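Local atomic coordinates of periplasmic binding protein (Roseiflexus sp. RS-1, PDB entry 5GJ3), a protein that binds heme in the periplasm, here two heme molecules at once, and probably delivers it to the membrane transporter of a bacterial heme-acquisition system. Residues A[65-71]-A[88-94]; A[28-34]-A[45-51]; A[17-21]-A[247-251]. All blocks are in the same frame, centred on the assembly; numbering follows the deposited sequence.

In the fold
The three contacts belong to one half of the chain's fold and its seam with the C-terminal helix. Interactions 1 and 2, centres about 14 Å apart, reach the same parallel sheet, ordered 28-31, 8-10, 66-70, 89-92. Along the chain interaction 2 closes before interaction 1 opens, and both are nested inside the loop closed by 17-21 with 247-251. The centre of interaction 3 lies about 16 Å from that of interaction 1 and about 17 Å from that of interaction 2, yet Ile19 touches Ile68 and Val28. The sheet ends at a zinc site, the segment bonded beside outermost strand 28-31 presents the heme-binding tyrosine, and interaction 3 ties helix 13-21, one of the helices packed on the sheet, to residues near the C-terminus.

Interaction 1: A[65-71]-A[88-94]; sequences TLVIGDE and PLAITAD. With ZN (zinc ion), chain D.
Strands 66-70 and 89-92 run parallel with extended backbones (phi/psi -122/127 at Val67, -139/144 at Ala90), their axes approaching to 4.5 Å and crossing at a signed angle of -15°. Val67 pairs with Leu89, Ile68 with Ala90, Gly69 with Ile91 and Asp70 with Thr92 (CA-CA 4.4-5.1 Å). Hydrogen bonds alternate: Val67 N-Pro88 O 2.8 Å, Ala90 N-Val67 O 3.0 Å, Gly69 N-Ala90 O 3.1 Å, Thr92 N-Gly69 O 3.0 Å, then a weak Glu71 N-Thr92 O bond, 2.9 Å. On one face Val67 (chi1 t) sets CG1 3.7 Å from CD1 of Leu89 (t, p), and Ile91 (m, m) folds over Gly69. Ile68 (t, t), Ala90, Asp70 and Thr92 (t) occupy the other.

Asp70 (chi1 p) and Asp94 (chi1 t) converge on a zinc ion, each OD2 2.0 Å from it; water 1, at 1.9 Å, and Asp14 are its other ligands. Asp70 OD1 accepts from Ala72 N; Asp94 OD1 salt-bridges Lys104. Glu71 OE1 (p, t) accepts from Asp94 N at 2.7 Å. Sites at C-terminal strand ends characterise parallel beta-alpha-beta folds; helix 76-84 makes this crossover. Phe107 of helix 100-111 and Ile15 and Ile19 of helix 13-21 pack on the Ile68 face; strand 8-10 flanks 66-70.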
loop_
_atom_site.group_PDB
_atom_site.type_symbol
_atom_site.label_atom_id
_atom_site.label_comp_id
_atom_site.label_asym_id
_atom_site.label_seq_id
_atom_site.Cartn_x
_atom_site.Cartn_y
_atom_site.Cartn_z
ATOM N N THR A 65 23.078 -6.684 -11.171
ATOM C CA THR A 65 23.567 -5.698 -12.145
ATOM C C THR A 65 22.846 -4.376 -11.810
ATOM O O THR A 65 23.269 -3.275 -12.176
ATOM C CB THR A 65 23.186 -6.090 -13.599
ATOM O OG1 THR A 65 21.752 -6.124 -13.723
ATOM C CG2 THR A 65 23.769 -7.460 -13.990
ATOM N N LEU A 66 21.734 -4.474 -11.100
ATOM C CA LEU A 66 20.983 -3.261 -10.769
ATOM C C LEU A 66 20.193 -3.451 -9.464
ATOM O O LEU A 66 19.491 -4.486 -9.279
ATOM C CB LEU A 66 19.994 -2.903 -11.878
ATOM C CG LEU A 66 18.955 -1.795 -11.684
ATOM C CD1 LEU A 66 19.615 -0.391 -11.614
ATOM C CD2 LEU A 66 17.941 -1.889 -12.836
ATOM N N VAL A 67 20.223 -2.416 -8.633
ATOM C CA VAL A 67 19.396 -2.400 -7.424
ATOM C C VAL A 67 18.522 -1.189 -7.475
ATOM O O VAL A 67 19.019 -0.074 -7.660
ATOM C CB VAL A 67 20.283 -2.362 -6.146
ATOM C CG1 VAL A 67 19.455 -2.244 -4.870
ATOM C CG2 VAL A 67 21.207 -3.615 -6.092
ATOM N N ILE A 68 17.213 -1.406 -7.316
ATOM C CA ILE A 68 16.243 -0.381 -7.458
ATOM C C ILE A 68 15.250 -0.386 -6.267
ATOM O O ILE A 68 14.833 -1.455 -5.799
ATOM C CB ILE A 68 15.559 -0.494 -8.853
ATOM C CG1 ILE A 68 14.658 0.678 -9.143
ATOM C CG2 ILE A 68 14.684 -1.746 -9.045
ATOM C CD1 ILE A 68 14.193 0.679 -10.606
ATOM N N GLY A 69 14.863 0.799 -5.801
ATOM C CA GLY A 69 13.916 0.887 -4.635
ATOM C C GLY A 69 13.355 2.304 -4.544
ATOM O O GLY A 69 13.570 3.135 -5.444
ATOM N N ASP A 70 12.604 2.587 -3.495
ATOM C CA ASP A 70 12.119 3.939 -3.346
ATOM C C ASP A 70 12.458 4.372 -1.935
ATOM O O ASP A 70 13.233 3.668 -1.223
ATOM C CB ASP A 70 10.636 4.034 -3.707
ATOM C CG ASP A 70 9.736 3.284 -2.735
ATOM O OD1 ASP A 70 10.081 3.045 -1.550
ATOM O OD2 ASP A 70 8.638 2.932 -3.175
ATOM N N GLU A 71 11.975 5.540 -1.540
ATOM C CA GLU A 71 12.406 6.177 -0.288
ATOM C C GLU A 71 12.162 5.370 0.991
ATOM O O GLU A 71 12.797 5.668 1.992
ATOM C CB GLU A 71 11.817 7.607 -0.126
ATOM C CG GLU A 71 10.291 7.637 -0.028
ATOM C CD GLU A 71 9.732 9.057 0.142
ATOM O OE1 GLU A 71 9.365 9.751 -0.856
ATOM O OE2 GLU A 71 9.676 9.495 1.307
ATOM N N PRO A 88 25.196 -0.638 -9.563
ATOM C CA PRO A 88 24.265 0.450 -9.869
ATOM C C PRO A 88 23.029 0.455 -8.973
ATOM O O PRO A 88 22.374 -0.565 -8.793
ATOM C CB PRO A 88 23.825 0.156 -11.310
ATOM C CG PRO A 88 25.029 -0.527 -11.916
ATOM C CD PRO A 88 25.591 -1.373 -10.789
ATOM N N LEU A 89 22.676 1.643 -8.493
ATOM C CA LEU A 89 21.571 1.771 -7.547
ATOM C C LEU A 89 20.756 3.007 -7.941
ATOM O O LEU A 89 21.352 4.066 -8.330
ATOM C CB LEU A 89 22.189 1.967 -6.139
ATOM C CG LEU A 89 21.222 2.450 -5.037
ATOM C CD1 LEU A 89 20.238 1.372 -4.707
ATOM C CD2 LEU A 89 22.051 2.814 -3.804
ATOM N N ALA A 90 19.418 2.892 -7.904
ATOM C CA ALA A 90 18.596 4.105 -8.032
ATOM C C ALA A 90 17.430 4.031 -7.041
ATOM O O ALA A 90 16.893 2.941 -6.791
ATOM C CB ALA A 90 18.066 4.217 -9.435
ATOM N N ILE A 91 17.066 5.177 -6.482
ATOM C CA ILE A 91 16.001 5.255 -5.504
ATOM C C ILE A 91 15.063 6.380 -5.947
ATOM O O ILE A 91 15.522 7.450 -6.294
ATOM C CB ILE A 91 16.537 5.627 -4.097
ATOM C CG1 ILE A 91 17.461 4.508 -3.541
ATOM C CG2 ILE A 91 15.372 5.963 -3.090
ATOM C CD1 ILE A 91 16.737 3.189 -3.296
ATOM N N THR A 92 13.762 6.117 -5.947
ATOM C CA THR A 92 12.783 7.140 -6.272
ATOM C C THR A 92 11.939 7.624 -5.066
ATOM O O THR A 92 11.859 6.961 -4.027
ATOM C CB THR A 92 11.836 6.605 -7.375
ATOM O OG1 THR A 92 11.144 7.709 -7.969
ATOM C CG2 THR A 92 10.832 5.580 -6.792
ATOM N N ALA A 93 11.300 8.779 -5.198
ATOM C CA ALA A 93 10.369 9.266 -4.149
ATOM C C ALA A 93 9.147 8.375 -4.092
ATOM O O ALA A 93 8.769 7.737 -5.095
ATOM C CB ALA A 93 9.944 10.717 -4.424
ATOM N N ASP A 94 8.491 8.346 -2.943
ATOM C CA ASP A 94 7.185 7.657 -2.850
ATOM C C ASP A 94 6.239 8.449 -1.949
ATOM O O ASP A 94 5.946 7.976 -0.855
ATOM C CB ASP A 94 7.388 6.244 -2.272
ATOM C CG ASP A 94 6.119 5.362 -2.353
ATOM O OD1 ASP A 94 5.099 5.719 -3.036
ATOM O OD2 ASP A 94 6.174 4.289 -1.716
HETATM ZN ZN ZN D . 7.071 2.465 -1.965
HETATM O O HOH W 1 7.747 1.464 -0.434
#

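Interaction 2: A[28-34]-A[45-51]. With HEM (protoporphyrin IX containing Fe), chain B.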
loop_
_atom_site.group_PDB
_atom_site.type_symbol
_atom_site.label_atom_id
_atom_site.label_comp_id
_atom_site.label_asym_id
_atom_site.label_seq_id
_atom_site.Cartn_x
_atom_site.Cartn_y
_atom_site.Cartn_z
ATOM N N VAL A 28 14.254 -10.497 -12.142
ATOM C CA VAL A 28 14.378 -10.167 -10.721
ATOM C C VAL A 28 15.032 -11.371 -10.033
ATOM O O VAL A 28 14.552 -12.480 -10.170
ATOM C CB VAL A 28 13.031 -9.773 -10.027
ATOM C CG1 VAL A 28 13.243 -9.528 -8.528
ATOM C CG2 VAL A 28 12.349 -8.584 -10.713
ATOM N N VAL A 29 16.103 -11.146 -9.291
ATOM C CA VAL A 29 16.818 -12.205 -8.593
ATOM C C VAL A 29 16.704 -12.167 -7.075
ATOM O O VAL A 29 17.112 -13.130 -6.376
ATOM C CB VAL A 29 18.332 -12.297 -8.994
ATOM C CG1 VAL A 29 18.520 -12.492 -10.501
ATOM C CG2 VAL A 29 19.170 -11.114 -8.468
ATOM N N GLY A 30 16.129 -11.090 -6.530
ATOM C CA GLY A 30 16.039 -10.966 -5.067
ATOM C C GLY A 30 14.995 -9.931 -4.738
ATOM O O GLY A 30 14.869 -8.934 -5.469
ATOM N N VAL A 31 14.227 -10.194 -3.677
ATOM C CA VAL A 31 13.154 -9.267 -3.241
ATOM C C VAL A 31 13.136 -9.110 -1.733
ATOM O O VAL A 31 13.672 -9.947 -1.010
ATOM C CB VAL A 31 11.751 -9.737 -3.681
ATOM C CG1 VAL A 31 11.617 -9.673 -5.199
ATOM C CG2 VAL A 31 11.401 -11.128 -3.102
ATOM N N ASP A 32 12.481 -8.053 -1.256
ATOM C CA ASP A 32 12.321 -7.870 0.182
ATOM C C ASP A 32 11.035 -8.582 0.680
ATOM O O ASP A 32 10.163 -8.971 -0.137
ATOM C CB ASP A 32 12.301 -6.370 0.535
ATOM C CG ASP A 32 10.870 -5.801 0.525
ATOM O OD1 ASP A 32 10.330 -5.546 -0.582
ATOM O OD2 ASP A 32 10.285 -5.637 1.636
ATOM N N SER A 33 10.946 -8.759 2.015
ATOM C CA SER A 33 9.769 -9.361 2.744
ATOM C C SER A 33 8.408 -8.831 2.371
ATOM O O SER A 33 7.420 -9.553 2.455
ATOM C CB SER A 33 9.887 -9.081 4.252
ATOM O OG SER A 33 10.980 -9.763 4.760
ATOM N N SER A 34 8.316 -7.550 2.020
ATOM C CA SER A 34 7.000 -6.974 1.695
ATOM C C SER A 34 6.583 -7.261 0.244
ATOM O O SER A 34 5.530 -6.803 -0.206
ATOM C CB SER A 34 6.983 -5.451 1.954
ATOM O OG SER A 34 7.733 -4.792 0.929
ATOM N N LEU A 45 11.592 -16.427 -4.737
ATOM C CA LEU A 45 12.851 -15.669 -4.919
ATOM C C LEU A 45 13.615 -15.482 -3.630
ATOM O O LEU A 45 13.024 -15.440 -2.564
ATOM C CB LEU A 45 12.556 -14.328 -5.601
ATOM C CG LEU A 45 12.101 -14.338 -7.054
ATOM C CD1 LEU A 45 11.554 -12.975 -7.451
ATOM C CD2 LEU A 45 13.233 -14.727 -7.979
ATOM N N PRO A 46 14.930 -15.332 -3.707
ATOM C CA PRO A 46 15.671 -15.105 -2.477
ATOM C C PRO A 46 15.195 -13.820 -1.716
ATOM O O PRO A 46 14.752 -12.824 -2.342
ATOM C CB PRO A 46 17.130 -14.954 -2.963
ATOM C CG PRO A 46 17.173 -15.619 -4.291
ATOM C CD PRO A 46 15.789 -15.641 -4.870
ATOM N N ASN A 47 15.286 -13.871 -0.392
ATOM C CA ASN A 47 14.828 -12.797 0.473
ATOM C C ASN A 47 16.037 -11.995 0.815
ATOM O O ASN A 47 17.052 -12.571 1.172
ATOM C CB ASN A 47 14.260 -13.359 1.798
ATOM C CG ASN A 47 13.978 -12.266 2.819
ATOM O OD1 ASN A 47 13.353 -11.261 2.496
ATOM N ND2 ASN A 47 14.454 -12.454 4.061
ATOM N N ILE A 48 15.926 -10.663 0.771
ATOM C CA ILE A 48 17.064 -9.808 1.123
ATOM C C ILE A 48 16.769 -9.044 2.443
ATOM O O ILE A 48 17.557 -8.186 2.862
ATOM C CB ILE A 48 17.366 -8.797 -0.029
ATOM C CG1 ILE A 48 16.138 -7.848 -0.198
ATOM C CG2 ILE A 48 17.627 -9.585 -1.341
ATOM C CD1 ILE A 48 16.319 -6.683 -1.188
ATOM N N GLY A 49 15.664 -9.381 3.105
ATOM C CA GLY A 49 15.349 -8.755 4.406
ATOM C C GLY A 49 14.113 -7.886 4.220
ATOM O O GLY A 49 13.588 -7.811 3.107
ATOM N N TYR A 50 13.634 -7.234 5.285
ATOM C CA TYR A 50 12.497 -6.290 5.151
ATOM C C TYR A 50 12.984 -4.936 4.497
ATOM O O TYR A 50 14.097 -4.512 4.743
ATOM C CB TYR A 50 11.798 -6.067 6.515
ATOM C CG TYR A 50 10.662 -5.048 6.445
ATOM C CD1 TYR A 50 9.575 -5.241 5.600
ATOM C CD2 TYR A 50 10.736 -3.862 7.174
ATOM C CE1 TYR A 50 8.571 -4.273 5.470
ATOM C CE2 TYR A 50 9.721 -2.881 7.085
ATOM C CZ TYR A 50 8.651 -3.095 6.227
ATOM O OH TYR A 50 7.668 -2.118 6.121
ATOM N N GLN A 51 12.146 -4.307 3.682
ATOM C CA GLN A 51 12.499 -3.032 2.974
ATOM C C GLN A 51 13.200 -1.951 3.797
ATOM O O GLN A 51 14.049 -1.250 3.263
ATOM C CB GLN A 51 11.279 -2.433 2.236
ATOM C CG GLN A 51 10.160 -1.890 3.164
ATOM C CD GLN A 51 8.876 -1.615 2.399
ATOM O OE1 GLN A 51 8.897 -1.304 1.182
ATOM N NE2 GLN A 51 7.747 -1.736 3.095
HETATM C CHA HEM B . 7.347 -4.192 9.361
HETATM C CHB HEM B . 4.987 -4.820 5.153
HETATM C CHC HEM B . 4.449 0.041 5.079
HETATM C CHD HEM B . 7.276 0.606 8.983
HETATM C C1A HEM B . 6.730 -4.749 8.268
HETATM C C2A HEM B . 6.746 -6.138 8.001
HETATM C C3A HEM B . 6.115 -6.360 6.813
HETATM C C4A HEM B . 5.673 -5.078 6.349
HETATM C CMA HEM B . 5.915 -7.712 6.122
HETATM C CAA HEM B . 7.417 -7.163 8.905
HETATM C CBA HEM B . 8.942 -7.037 8.652
HETATM C CGA HEM B . 9.798 -7.608 9.758
HETATM O O1A HEM B . 9.295 -7.831 10.862
HETATM O O2A HEM B . 11.025 -7.835 9.612
HETATM C C1B HEM B . 4.586 -3.518 4.780
HETATM C C2B HEM B . 3.762 -3.195 3.648
HETATM C C3B HEM B . 3.587 -1.831 3.641
HETATM C C4B HEM B . 4.360 -1.324 4.790
HETATM C CMB HEM B . 3.143 -4.177 2.679
HETATM C CAB HEM B . 2.836 -0.955 2.703
HETATM C CBB HEM B . 2.596 -1.351 1.438
HETATM C C1C HEM B . 5.103 0.632 6.131
HETATM C C2C HEM B . 5.008 1.991 6.500
HETATM C C3C HEM B . 5.828 2.155 7.632
HETATM C C4C HEM B . 6.388 0.866 7.945
HETATM C CMC HEM B . 4.177 3.025 5.751
HETATM C CAC HEM B . 6.111 3.398 8.406
HETATM C CBC HEM B . 5.502 4.559 8.156
HETATM C C1D HEM B . 7.467 -0.712 9.386
HETATM C C2D HEM B . 8.234 -0.999 10.617
HETATM C C3D HEM B . 8.257 -2.327 10.732
HETATM C C4D HEM B . 7.507 -2.838 9.566
HETATM C CMD HEM B . 8.854 0.016 11.576
HETATM C CAD HEM B . 8.947 -3.141 11.817
HETATM C CBD HEM B . 10.249 -3.711 11.131
HETATM C CGD HEM B . 11.482 -2.818 11.168
HETATM O O1D HEM B . 11.599 -1.924 12.037
HETATM O O2D HEM B . 12.452 -2.962 10.367
HETATM N NA HEM B . 6.148 -4.108 7.229
HETATM N NB HEM B . 4.948 -2.380 5.375
HETATM N NC HEM B . 5.941 -0.028 6.994
HETATM N ND HEM B . 7.075 -1.852 8.735
HETATM FE FE HEM B . 6.076 -2.113 7.100
#
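Tyr50 OH binds the heme iron at 1.9 Å, and Gln51 NE2 donates to that same OH at 3.1 Å, while Gln51 OE1 is held by Asn12. Asp32 organises the turn behind them: its OD2 accepts from Ser34 N (2.8 Å), an Asx turn, from Ser34 OG (2.8 Å) and, weakly, from Gln51 N (3.1 Å). Asn47 OD1 forms a second Asx turn with Gly49 N at 3.0 Å. The backbones are joined by Val31 N to Pro46 O, Ile48 N to Val31 O and Ser33 N to Gly49 O, each 3.0 Å, with a single bridge at Val31 and Asn47. Strand 28-31, outermost in the parallel sheet, and the residues after it thus hold the segment that presents the axial tyrosine ligand. Heme C1A lies over one face of the Tyr50 ring, and CB of both Ser33 and Ser34 meets its edge. Farther out, Leu45 CD1 packs 4.0 Å from CG1 of both Val28 and Val31, and Ile48 reaches Val9 and Leu54.

Interaction 3: A[17-21]-A[247-251]; sequences EIIFA and GPRTG
Residues 17-21 form the last turn of helix 13-21, with Ala21 N donating to Glu17 O at 2.9 Å; they face a turn, 247-250, that leads into helix 250-267. Only one CA pair defines the register, Ile18 to Pro248 at 6.5 Å, and the contact buries 240 Å² in total. Glu17 comes first: its CB points toward the turn and the side chain is extended (t, t, chi3 -7°), so that its carboxylate meets the guanidinium of Arg249 edge-on. Two hydrogen bonds make this a bidentate salt bridge: NE of Arg249 to OE2 of Glu17 at 2.6 Å, and NH2 of Arg249 to OE1 of Glu17 at 2.8 Å. Arg249 reaches it with rotamers m, t, m and chi4 158°, and also makes a cation-pi contact with Tyr37. Water 2 donates to Glu17 OE2 (3.1 Å) and accepts from Arg249 N (2.8 Å).

The contact joins the C-terminal end of helix 13-21, in the lobe of the parallel sheet, to the start of the C-terminal helix across 225 intervening residues. A type I beta turn runs from Gly247 to Thr250 (phi/psi -66/-22 at Pro248, -92/12 at Arg249), with Thr250 N bonded to Gly247 O at 3.2 Å. Arg249 is at the N-cap position, right before helix 250-267, and OG1 of Thr250 (chi1 m) donates to Gly247 O at 2.7 Å.

Ile18 (m, t) is next, its CG1 3.8 Å from CD of Pro248; it also leans on Lys104 and Val108 of helix 100-111. Ala21 ends the segment, its CB 4.0 Å from CG of Pro248, whose ring also touches Val125 of helix 115-136.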
loop_
_atom_site.group_PDB
_atom_site.type_symbol
_atom_site.label_atom_id
_atom_site.label_comp_id
_atom_site.label_asym_id
_atom_site.label_seq_id
_atom_site.Cartn_x
_atom_site.Cartn_y
_atom_site.Cartn_z
ATOM N N GLU A 17 6.359 -5.183 -7.653
ATOM C CA GLU A 17 5.081 -5.356 -8.337
ATOM C C GLU A 17 5.104 -4.629 -9.667
ATOM O O GLU A 17 4.599 -5.122 -10.679
ATOM C CB GLU A 17 3.938 -4.824 -7.472
ATOM C CG GLU A 17 2.631 -4.688 -8.231
ATOM C CD GLU A 17 1.400 -4.528 -7.315
ATOM O OE1 GLU A 17 1.486 -4.643 -6.063
ATOM O OE2 GLU A 17 0.322 -4.322 -7.871
ATOM N N ILE A 18 5.718 -3.449 -9.678
ATOM C CA ILE A 18 5.739 -2.643 -10.871
ATOM C C ILE A 18 6.694 -3.339 -11.917
ATOM O O ILE A 18 6.406 -3.309 -13.096
ATOM C CB ILE A 18 6.265 -1.207 -10.577
ATOM C CG1 ILE A 18 5.181 -0.356 -9.881
ATOM C CG2 ILE A 18 6.714 -0.552 -11.888
ATOM C CD1 ILE A 18 5.751 0.930 -9.292
ATOM N N ILE A 19 7.813 -3.926 -11.489
ATOM C CA ILE A 19 8.739 -4.574 -12.451
ATOM C C ILE A 19 7.967 -5.714 -13.148
ATOM O O ILE A 19 8.065 -5.871 -14.386
ATOM C CB ILE A 19 10.007 -5.125 -11.751
ATOM C CG1 ILE A 19 10.882 -3.959 -11.212
ATOM C CG2 ILE A 19 10.854 -6.014 -12.682
ATOM C CD1 ILE A 19 11.824 -4.411 -10.089
ATOM N N PHE A 20 7.249 -6.513 -12.338
ATOM C CA PHE A 20 6.451 -7.634 -12.885
ATOM C C PHE A 20 5.330 -7.112 -13.799
ATOM O O PHE A 20 5.127 -7.651 -14.867
ATOM C CB PHE A 20 5.901 -8.546 -11.754
ATOM C CG PHE A 20 6.912 -9.573 -11.253
ATOM C CD1 PHE A 20 7.000 -10.831 -11.850
ATOM C CD2 PHE A 20 7.740 -9.287 -10.181
ATOM C CE1 PHE A 20 7.923 -11.755 -11.414
ATOM C CE2 PHE A 20 8.660 -10.213 -9.725
ATOM C CZ PHE A 20 8.765 -11.453 -10.354
ATOM N N ALA A 21 4.677 -6.002 -13.446
ATOM C CA ALA A 21 3.615 -5.433 -14.294
ATOM C C ALA A 21 4.117 -4.901 -15.610
ATOM O O ALA A 21 3.352 -4.814 -16.624
ATOM C CB ALA A 21 2.845 -4.343 -13.541
ATOM N N GLY A 247 0.615 1.577 -6.348
ATOM C CA GLY A 247 1.252 0.946 -7.482
ATOM C C GLY A 247 0.259 0.753 -8.588
ATOM O O GLY A 247 -0.709 1.505 -8.669
ATOM N N PRO A 248 0.501 -0.256 -9.462
ATOM C CA PRO A 248 -0.315 -0.409 -10.647
ATOM C C PRO A 248 -1.790 -0.768 -10.349
ATOM O O PRO A 248 -2.657 -0.507 -11.199
ATOM C CB PRO A 248 0.366 -1.568 -11.408
ATOM C CG PRO A 248 1.765 -1.618 -10.868
ATOM C CD PRO A 248 1.565 -1.274 -9.401
ATOM N N ARG A 249 -2.062 -1.334 -9.170
ATOM C CA ARG A 249 -3.430 -1.710 -8.780
ATOM C C ARG A 249 -4.208 -0.639 -8.014
ATOM O O ARG A 249 -5.300 -0.912 -7.497
ATOM C CB ARG A 249 -3.416 -3.041 -8.003
ATOM C CG ARG A 249 -3.036 -4.235 -8.918
ATOM C CD ARG A 249 -3.010 -5.516 -8.081
ATOM N NE ARG A 249 -1.948 -5.422 -7.075
ATOM C CZ ARG A 249 -1.869 -6.108 -5.936
ATOM N NH1 ARG A 249 -2.826 -6.935 -5.559
ATOM N NH2 ARG A 249 -0.857 -5.897 -5.124
ATOM N N THR A 250 -3.680 0.587 -7.995
ATOM C CA THR A 250 -4.267 1.665 -7.207
ATOM C C THR A 250 -5.714 1.969 -7.599
ATOM O O THR A 250 -6.565 2.131 -6.722
ATOM C CB THR A 250 -3.430 2.962 -7.283
ATOM O OG1 THR A 250 -2.144 2.668 -6.730
ATOM C CG2 THR A 250 -4.074 4.098 -6.404
ATOM N N GLY A 251 -5.967 2.053 -8.913
ATOM C CA GLY A 251 -7.277 2.240 -9.460
ATOM C C GLY A 251 -8.221 1.090 -9.099
ATOM O O GLY A 251 -9.386 1.315 -8.849
HETATM O O HOH W 2 -0.665 -1.565 -6.715
#